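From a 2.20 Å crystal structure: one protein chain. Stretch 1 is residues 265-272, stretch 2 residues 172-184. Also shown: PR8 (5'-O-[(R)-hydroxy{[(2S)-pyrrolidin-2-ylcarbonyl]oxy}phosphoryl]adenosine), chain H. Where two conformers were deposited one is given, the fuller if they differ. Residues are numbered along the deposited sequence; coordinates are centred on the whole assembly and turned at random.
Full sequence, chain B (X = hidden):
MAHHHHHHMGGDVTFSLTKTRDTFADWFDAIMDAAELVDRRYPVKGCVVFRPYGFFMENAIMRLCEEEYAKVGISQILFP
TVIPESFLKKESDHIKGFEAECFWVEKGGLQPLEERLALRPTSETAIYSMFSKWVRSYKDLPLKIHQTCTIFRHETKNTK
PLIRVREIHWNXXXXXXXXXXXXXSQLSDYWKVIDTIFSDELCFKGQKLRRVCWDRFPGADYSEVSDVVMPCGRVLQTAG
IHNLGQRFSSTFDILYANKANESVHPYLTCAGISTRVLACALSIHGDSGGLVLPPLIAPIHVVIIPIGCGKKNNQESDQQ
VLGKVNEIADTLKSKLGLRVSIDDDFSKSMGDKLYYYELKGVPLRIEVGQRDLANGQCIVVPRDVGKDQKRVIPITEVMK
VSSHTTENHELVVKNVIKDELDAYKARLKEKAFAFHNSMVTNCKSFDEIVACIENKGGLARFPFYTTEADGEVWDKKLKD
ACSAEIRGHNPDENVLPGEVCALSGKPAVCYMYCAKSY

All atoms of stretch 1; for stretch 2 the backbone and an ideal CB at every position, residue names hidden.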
ATOM      1  N   HIS B 265     -30.150  -2.287  15.474  1.00 28.36           N
ATOM      2  CA  HIS B 265     -29.004  -1.435  15.194  1.00 28.06           C
ATOM      3  C   HIS B 265     -27.748  -2.166  15.644  1.00 28.32           C
ATOM      4  O   HIS B 265     -27.613  -2.468  16.826  1.00 28.62           O
ATOM      5  CB  HIS B 265     -29.100  -0.106  15.941  1.00 28.22           C
ATOM      6  CG  HIS B 265     -30.009   0.889  15.292  1.00 31.53           C
ATOM      7  ND1 HIS B 265     -29.906   1.232  13.961  1.00 32.09           N
ATOM      8  CD2 HIS B 265     -31.021   1.633  15.797  1.00 29.18           C
ATOM      9  CE1 HIS B 265     -30.828   2.132  13.669  1.00 34.21           C
ATOM     10  NE2 HIS B 265     -31.516   2.394  14.767  1.00 33.50           N
ATOM     11  N   PRO B 266     -26.829  -2.453  14.707  1.00 27.77           N
ATOM     12  CA  PRO B 266     -25.593  -3.099  15.109  1.00 27.30           C
ATOM     13  C   PRO B 266     -24.668  -2.119  15.820  1.00 27.61           C
ATOM     14  O   PRO B 266     -24.843  -0.903  15.729  1.00 25.48           O
ATOM     15  CB  PRO B 266     -24.983  -3.544  13.777  1.00 28.56           C
ATOM     16  CG  PRO B 266     -25.476  -2.546  12.783  1.00 30.36           C
ATOM     17  CD  PRO B 266     -26.792  -2.017  13.300  1.00 27.18           C
ATOM     18  N   TYR B 267     -23.696  -2.666  16.534  1.00 29.15           N
ATOM     19  CA  TYR B 267     -22.670  -1.878  17.196  1.00 27.62           C
ATOM     20  C   TYR B 267     -21.545  -1.585  16.219  1.00 25.94           C
ATOM     21  O   TYR B 267     -21.272  -2.399  15.338  1.00 26.93           O
ATOM     22  CB  TYR B 267     -22.125  -2.644  18.404  1.00 28.48           C
ATOM     23  CG  TYR B 267     -22.929  -2.423  19.665  1.00 33.12           C
ATOM     24  CD1 TYR B 267     -24.234  -2.888  19.777  1.00 34.98           C
ATOM     25  CD2 TYR B 267     -22.380  -1.747  20.750  1.00 39.17           C
ATOM     26  CE1 TYR B 267     -24.978  -2.684  20.942  1.00 37.81           C
ATOM     27  CE2 TYR B 267     -23.108  -1.542  21.909  1.00 41.35           C
ATOM     28  CZ  TYR B 267     -24.405  -2.011  22.002  1.00 38.99           C
ATOM     29  OH  TYR B 267     -25.115  -1.795  23.163  1.00 42.50           O
ATOM     30  N   LEU B 268     -20.897  -0.428  16.376  1.00 23.87           N
ATOM     31  CA  LEU B 268     -19.728  -0.073  15.566  1.00 24.96           C
ATOM     32  C   LEU B 268     -18.466   0.122  16.422  1.00 25.22           C
ATOM     33  O   LEU B 268     -18.523   0.685  17.517  1.00 26.78           O
ATOM     34  CB  LEU B 268     -20.007   1.194  14.752  1.00 24.17           C
ATOM     35  CG  LEU B 268     -21.087   1.101  13.662  1.00 26.07           C
ATOM     36  CD1 LEU B 268     -21.395   2.487  13.114  1.00 24.05           C
ATOM     37  CD2 LEU B 268     -20.710   0.136  12.531  1.00 21.34           C
ATOM     38  N   THR B 269     -17.333  -0.348  15.908  1.00 25.12           N
ATOM     39  CA  THR B 269     -16.034  -0.070  16.504  1.00 26.21           C
ATOM     40  C   THR B 269     -15.047   0.418  15.436  1.00 26.64           C
ATOM     41  O   THR B 269     -15.249   0.197  14.235  1.00 26.73           O
ATOM     42  CB  THR B 269     -15.457  -1.306  17.247  1.00 25.37           C
ATOM     43  OG1 THR B 269     -15.125  -2.344  16.312  1.00 23.03           O
ATOM     44  CG2 THR B 269     -16.469  -1.846  18.273  1.00 25.05           C
ATOM     45  N   CYS B 270     -13.994   1.102  15.873  1.00 27.64           N
ATOM     46  CA  CYS B 270     -12.905   1.472  14.964  1.00 26.78           C
ATOM     47  C   CYS B 270     -11.575   1.617  15.669  1.00 25.65           C
ATOM     48  O   CYS B 270     -11.512   1.761  16.881  1.00 26.92           O
ATOM     49  CB  CYS B 270     -13.227   2.743  14.185  1.00 27.80           C
ATOM     50  SG  CYS B 270     -13.574   4.187  15.166  1.00 25.22           S
ATOM     51  N   ALA B 271     -10.509   1.543  14.885  1.00 24.33           N
ATOM     52  CA  ALA B 271      -9.155   1.623  15.404  1.00 25.35           C
ATOM     53  C   ALA B 271      -8.287   2.345  14.403  1.00 23.82           C
ATOM     54  O   ALA B 271      -8.396   2.108  13.202  1.00 22.53           O
ATOM     55  CB  ALA B 271      -8.596   0.233  15.686  1.00 21.52           C
ATOM     56  N   GLY B 272      -7.420   3.218  14.905  1.00 22.98           N
ATOM     57  CA  GLY B 272      -6.567   4.033  14.049  1.00 24.66           C
ATOM     58  C   GLY B 272      -5.137   4.108  14.545  1.00 23.22           C
ATOM     59  O   GLY B 272      -4.893   4.314  15.736  1.00 22.61           O
ATOM     60  N   UNK B 172      -6.983   2.896   9.166  1.00 23.46           N
ATOM     61  CA  UNK B 172      -8.214   2.900   9.953  1.00 23.51           C
ATOM     62  C   UNK B 172      -9.014   1.624   9.702  1.00 24.12           C
ATOM     63  O   UNK B 172      -9.284   1.266   8.555  1.00 25.31           O
ATOM     64  CB  UNK B 172      -9.060   4.131   9.621  1.00 23.51           C
ATOM     65  N   UNK B 173      -9.346   0.934  10.790  1.00 24.32           N
ATOM     66  CA  UNK B 173     -10.192  -0.249  10.784  1.00 24.43           C
ATOM     67  C   UNK B 173     -11.570   0.135  11.315  1.00 25.47           C
ATOM     68  O   UNK B 173     -11.661   0.922  12.256  1.00 24.33           O
ATOM     69  CB  UNK B 173      -9.574  -1.374  11.617  1.00 24.43           C
ATOM     70  N   UNK B 174     -12.623  -0.426  10.714  1.00 25.66           N
ATOM     71  CA  UNK B 174     -14.018  -0.175  11.107  1.00 24.61           C
ATOM     72  C   UNK B 174     -14.774  -1.502  11.043  1.00 27.53           C
ATOM     73  O   UNK B 174     -14.757  -2.182  10.000  1.00 26.20           O
ATOM     74  CB  UNK B 174     -14.674   0.874  10.207  1.00 24.61           C
ATOM     75  N   UNK B 175     -15.420  -1.881  12.148  1.00 26.10           N
ATOM     76  CA  UNK B 175     -16.151  -3.138  12.210  1.00 24.88           C
ATOM     77  C   UNK B 175     -17.562  -2.936  12.702  1.00 26.62           C
ATOM     78  O   UNK B 175     -17.820  -2.104  13.573  1.00 28.28           O
ATOM     79  CB  UNK B 175     -15.424  -4.136  13.113  1.00 24.88           C
ATOM     80  N   UNK B 176     -18.463  -3.728  12.135  1.00 25.36           N
ATOM     81  CA  UNK B 176     -19.871  -3.696  12.447  1.00 24.33           C
ATOM     82  C   UNK B 176     -20.232  -5.024  13.112  1.00 25.22           C
ATOM     83  O   UNK B 176     -19.914  -6.097  12.586  1.00 28.36           O
ATOM     84  CB  UNK B 176     -20.712  -3.445  11.194  1.00 24.33           C
ATOM     85  N   UNK B 177     -20.898  -4.943  14.263  1.00 23.33           N
ATOM     86  CA  UNK B 177     -21.086  -6.086  15.150  1.00 24.06           C
ATOM     87  C   UNK B 177     -22.553  -6.318  15.498  1.00 23.77           C
ATOM     88  O   UNK B 177     -23.316  -5.373  15.673  1.00 25.34           O
ATOM     89  CB  UNK B 177     -20.278  -5.887  16.434  1.00 24.06           C
ATOM     90  N   UNK B 178     -22.934  -7.582  15.626  1.00 25.05           N
ATOM     91  CA  UNK B 178     -24.310  -7.934  15.941  1.00 25.23           C
ATOM     92  C   UNK B 178     -24.709  -7.472  17.344  1.00 24.48           C
ATOM     93  O   UNK B 178     -25.829  -7.001  17.548  1.00 24.99           O
ATOM     94  CB  UNK B 178     -24.505  -9.446  15.813  1.00 25.23           C
ATOM     95  N   UNK B 179     -23.794  -7.616  18.303  1.00 25.90           N
ATOM     96  CA  UNK B 179     -24.096  -7.350  19.708  1.00 26.96           C
ATOM     97  C   UNK B 179     -23.026  -6.513  20.406  1.00 28.21           C
ATOM     98  O   UNK B 179     -21.887  -6.398  19.941  1.00 27.94           O
ATOM     99  CB  UNK B 179     -24.272  -8.674  20.455  1.00 26.96           C
ATOM    100  N   UNK B 180     -23.407  -5.986  21.567  1.00 28.88           N
ATOM    101  CA  UNK B 180     -22.517  -5.226  22.436  1.00 27.84           C
ATOM    102  C   UNK B 180     -21.282  -6.045  22.795  1.00 27.63           C
ATOM    103  O   UNK B 180     -20.166  -5.533  22.753  1.00 26.25           O
ATOM    104  CB  UNK B 180     -23.252  -4.791  23.706  1.00 27.84           C
ATOM    105  N   UNK B 181     -21.492  -7.322  23.114  1.00 28.37           N
ATOM    106  CA  UNK B 181     -20.404  -8.218  23.507  1.00 29.12           C
ATOM    107  C   UNK B 181     -19.370  -8.390  22.390  1.00 27.68           C
ATOM    108  O   UNK B 181     -18.174  -8.426  22.661  1.00 28.88           O
ATOM    109  CB  UNK B 181     -20.969  -9.583  23.905  1.00 29.12           C
ATOM    110  N   UNK B 182     -19.824  -8.532  21.146  1.00 27.41           N
ATOM    111  CA  UNK B 182     -18.896  -8.633  20.006  1.00 27.20           C
ATOM    112  C   UNK B 182     -18.075  -7.356  19.850  1.00 26.25           C
ATOM    113  O   UNK B 182     -16.908  -7.412  19.498  1.00 26.50           O
ATOM    114  CB  UNK B 182     -19.664  -8.918  18.714  1.00 27.20           C
ATOM    115  N   UNK B 183     -18.716  -6.207  20.077  1.00 25.61           N
ATOM    116  CA  UNK B 183     -18.055  -4.909  19.984  1.00 26.07           C
ATOM    117  C   UNK B 183     -16.918  -4.823  21.001  1.00 26.55           C
ATOM    118  O   UNK B 183     -15.796  -4.492  20.644  1.00 25.57           O
ATOM    119  CB  UNK B 183     -19.059  -3.776  20.206  1.00 26.07           C
ATOM    120  N   UNK B 184     -17.219  -5.154  22.256  1.00 27.58           N
ATOM    121  CA  UNK B 184     -16.206  -5.191  23.314  1.00 27.63           C
ATOM    122  C   UNK B 184     -15.072  -6.165  22.992  1.00 27.49           C
ATOM    123  O   UNK B 184     -13.911  -5.843  23.176  1.00 28.05           O
ATOM    124  CB  UNK B 184     -16.854  -5.576  24.645  1.00 27.63           C
TER
HETATM  125  C   PR8 H 601      -9.819   7.906  14.945  1.00 41.68           C
HETATM  126  N   PR8 H 601     -11.318   7.184  13.192  1.00 37.95           N
HETATM  127  O   PR8 H 601      -9.590   8.852  14.188  1.00 39.80           O
HETATM  128  P   PR8 H 601      -8.135   8.807  16.536  0.70 54.76           P
HETATM  129  N1  PR8 H 601      -0.741  13.809  12.704  0.70 38.84           N
HETATM  130  C2  PR8 H 601      -0.329  12.548  12.784  0.70 36.35           C
HETATM  131  N3  PR8 H 601      -1.077  11.592  13.340  0.70 36.19           N
HETATM  132  C4  PR8 H 601      -2.278  11.863  13.847  0.70 40.17           C
HETATM  133  C5  PR8 H 601      -2.739  13.174  13.790  0.70 44.07           C
HETATM  134  C6  PR8 H 601      -1.944  14.155  13.200  0.70 44.75           C
HETATM  135  N6  PR8 H 601      -2.375  15.415  13.130  0.70 47.85           N
HETATM  136  N7  PR8 H 601      -3.942  13.198  14.349  0.70 45.67           N
HETATM  137  C8  PR8 H 601      -4.234  11.957  14.746  0.70 49.61           C
HETATM  138  N9  PR8 H 601      -3.218  11.134  14.450  0.70 48.94           N
HETATM  139  CA  PR8 H 601     -10.790   6.807  14.515  1.00 37.84           C
HETATM  140  CB  PR8 H 601     -10.018   5.512  14.331  1.00 35.99           C
HETATM  141  CD  PR8 H 601     -11.172   6.026  12.317  1.00 37.80           C
HETATM  142  CG  PR8 H 601      -9.875   5.373  12.809  1.00 35.60           C
HETATM  143  C1' PR8 H 601      -3.192   9.667  14.753  0.70 52.31           C
HETATM  144  O10 PR8 H 601      -9.295   7.739  16.189  1.00 43.66           O
HETATM  145  O1P PR8 H 601      -8.653  10.178  16.778  0.70 56.60           O
HETATM  146  C2' PR8 H 601      -3.115   9.376  16.271  0.70 54.66           C
HETATM  147  O2' PR8 H 601      -2.226   8.275  16.515  0.70 47.98           O
HETATM  148  O2P PR8 H 601      -7.423   8.232  17.855  0.70 58.29           O
HETATM  149  C3' PR8 H 601      -4.515   8.906  16.593  0.70 55.14           C
HETATM  150  O3' PR8 H 601      -4.505   8.077  17.758  0.70 53.41           O
HETATM  151  C4' PR8 H 601      -4.735   8.067  15.348  0.70 55.14           C
HETATM  152  O4' PR8 H 601      -4.429   9.024  14.309  0.70 53.59           O
HETATM  153  C5' PR8 H 601      -6.172   7.597  15.313  0.70 54.00           C
HETATM  154  O5' PR8 H 601      -7.050   8.705  15.353  0.70 54.92           O

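Stretch 2 runs antiparallel to strand 267-272 as far as position 177, its side chains alternating between two faces of a sheet, then turns into a helix.

Position 172 pairs with Gly-272, on the face where the ligand's pyrrolidine lies. A polar chain able to skirt that ring suits it, as would something small. It is Glu-172: its CB lies 3.5 Å from PR8 CG, and its end leads away from stretch 1.

Position 173 is on the other face, opposite Ala-271, whose methyl asks for little; small or beta-branched residues would fit. Ala-173 is found, CB to Ala-271 CB 4.4 Å, while its backbone makes both hydrogen bonds of the pair.

Position 174 shares a face with Cys-270, at the closest CA pairing of the ladder. A flat ring would suit, or a modest aliphatic. His-174 places its ring beside Cys-270, whose CB is 4.1 Å from the ring centroid, off-centre; its NE2 donates to Glu-172 OE2 at 2.8 Å.

At 175 the ideal CB lies 3.7 Å from Thr-269 OG1, so a small residue is reasonable: Ser, Ala, Cys, Val. Cys-175, chi1 m, packs its CB 3.7 Å from Thr-269 OG1, and its backbone N donates to Thr-269 O at 3.0 Å.

The ideal CB at 176 lies 3.8 Å from Leu-268 CD2, with the Pro-266 ring beyond, an apolar setting for Val, Ile, Leu or Cys. Cys-176, chi1 t, brings SG to 3.5 Å from Pro-266 CG.

Position 177 pairs with Tyr-267, yet Thr-269 OG1 lies farther along the same face, a hydroxyl that can give or take. A polar chain of some reach is wanted: His or Gln. His-177 meets it edge-on, NE2 to Thr-269 OG1 2.8 Å, a hydrogen bond in which either could donate.

Positions 178 and 179 point away. Many residues would do at 178, which is Ala-178; at 179, just ahead of a helix, Ser, Thr, Asp or Asn commonly cap. Thr-179 OG1 accepts from the backbone N of 182 at 3.2 Å, a capping bond.

At 180 the ideal CB is already 3.5 Å from Tyr-267 CZ, so a small residue is favoured. Ala-180 lies over a face of that ring, its CA 3.6 Å from the centroid.

Positions 181 and 182 find no side-chain partner in stretch 1, leaving polar choices free: Glu-181, and Asp-182, whose OD2 weakly accepts from Thr-179 N (3.4 Å).

Position 183 points toward the strand, between Tyr-267 CB and Thr-269 CG2, and favours a small apolar residue. Ala-183 CB sits 3.7 Å from Tyr-267 CB.

Position 184 points away and many residues would do; Val-184 makes no contact with stretch 1.

Stretch 2 172-184: EAHCCHATAEDAV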
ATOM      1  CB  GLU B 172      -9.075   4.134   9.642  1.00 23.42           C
ATOM      2  CG  GLU B 172      -9.532   4.289   8.189  1.00 20.88           C
ATOM      3  CD  GLU B 172     -10.256   5.611   7.941  1.00 22.91           C
ATOM      4  OE1 GLU B 172      -9.937   6.308   6.947  1.00 25.37           O
ATOM      5  OE2 GLU B 172     -11.152   5.952   8.741  1.00 20.56           O
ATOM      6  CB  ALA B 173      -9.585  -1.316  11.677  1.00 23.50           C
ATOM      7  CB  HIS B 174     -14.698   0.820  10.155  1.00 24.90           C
ATOM      8  CG  HIS B 174     -14.074   2.181  10.134  1.00 23.52           C
ATOM      9  ND1 HIS B 174     -14.591   3.251  10.837  1.00 22.97           N
ATOM     10  CD2 HIS B 174     -12.983   2.652   9.480  1.00 27.93           C
ATOM     11  CE1 HIS B 174     -13.837   4.317  10.625  1.00 25.12           C
ATOM     12  NE2 HIS B 174     -12.851   3.981   9.808  1.00 23.12           N
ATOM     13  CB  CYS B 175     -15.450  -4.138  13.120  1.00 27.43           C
ATOM     14  SG  CYS B 175     -13.762  -4.524  12.638  1.00 25.47           S
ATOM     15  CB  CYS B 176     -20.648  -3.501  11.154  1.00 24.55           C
ATOM     16  SG  CYS B 176     -22.386  -3.176  11.339  1.00 26.84           S
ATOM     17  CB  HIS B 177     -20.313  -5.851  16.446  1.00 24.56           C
ATOM     18  CG  HIS B 177     -18.885  -5.451  16.240  1.00 25.41           C
ATOM     19  ND1 HIS B 177     -17.899  -6.356  15.905  1.00 22.79           N
ATOM     20  CD2 HIS B 177     -18.272  -4.247  16.345  1.00 25.20           C
ATOM     21  CE1 HIS B 177     -16.744  -5.723  15.808  1.00 25.65           C
ATOM     22  NE2 HIS B 177     -16.941  -4.445  16.079  1.00 21.98           N
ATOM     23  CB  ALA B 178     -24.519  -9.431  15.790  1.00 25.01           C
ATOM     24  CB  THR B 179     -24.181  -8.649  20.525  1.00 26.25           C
ATOM     25  OG1 THR B 179     -22.878  -9.247  20.562  1.00 23.76           O
ATOM     26  CG2 THR B 179     -25.221  -9.640  19.946  1.00 25.68           C
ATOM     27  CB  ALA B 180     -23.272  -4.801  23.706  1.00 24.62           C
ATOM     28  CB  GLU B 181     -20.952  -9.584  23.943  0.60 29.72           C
ATOM     29  CG  GLU B 181     -21.873  -9.544  25.161  0.60 32.19           C
ATOM     30  CD  GLU B 181     -23.358  -9.476  24.806  0.60 32.93           C
ATOM     31  OE1 GLU B 181     -23.763  -8.578  24.034  0.60 29.22           O
ATOM     32  OE2 GLU B 181     -24.124 -10.325  25.315  0.60 35.34           O
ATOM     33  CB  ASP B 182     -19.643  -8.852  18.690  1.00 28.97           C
ATOM     34  CG  ASP B 182     -20.453 -10.141  18.655  1.00 32.27           C
ATOM     35  OD1 ASP B 182     -20.071 -11.145  19.297  1.00 33.24           O
ATOM     36  OD2 ASP B 182     -21.483 -10.141  17.948  1.00 35.21           O
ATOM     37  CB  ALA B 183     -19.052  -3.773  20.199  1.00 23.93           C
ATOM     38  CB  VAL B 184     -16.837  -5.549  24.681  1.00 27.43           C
ATOM     39  CG1 VAL B 184     -15.760  -5.925  25.682  1.00 22.86           C
ATOM     40  CG2 VAL B 184     -17.686  -4.381  25.187  1.00 24.39           C
TER
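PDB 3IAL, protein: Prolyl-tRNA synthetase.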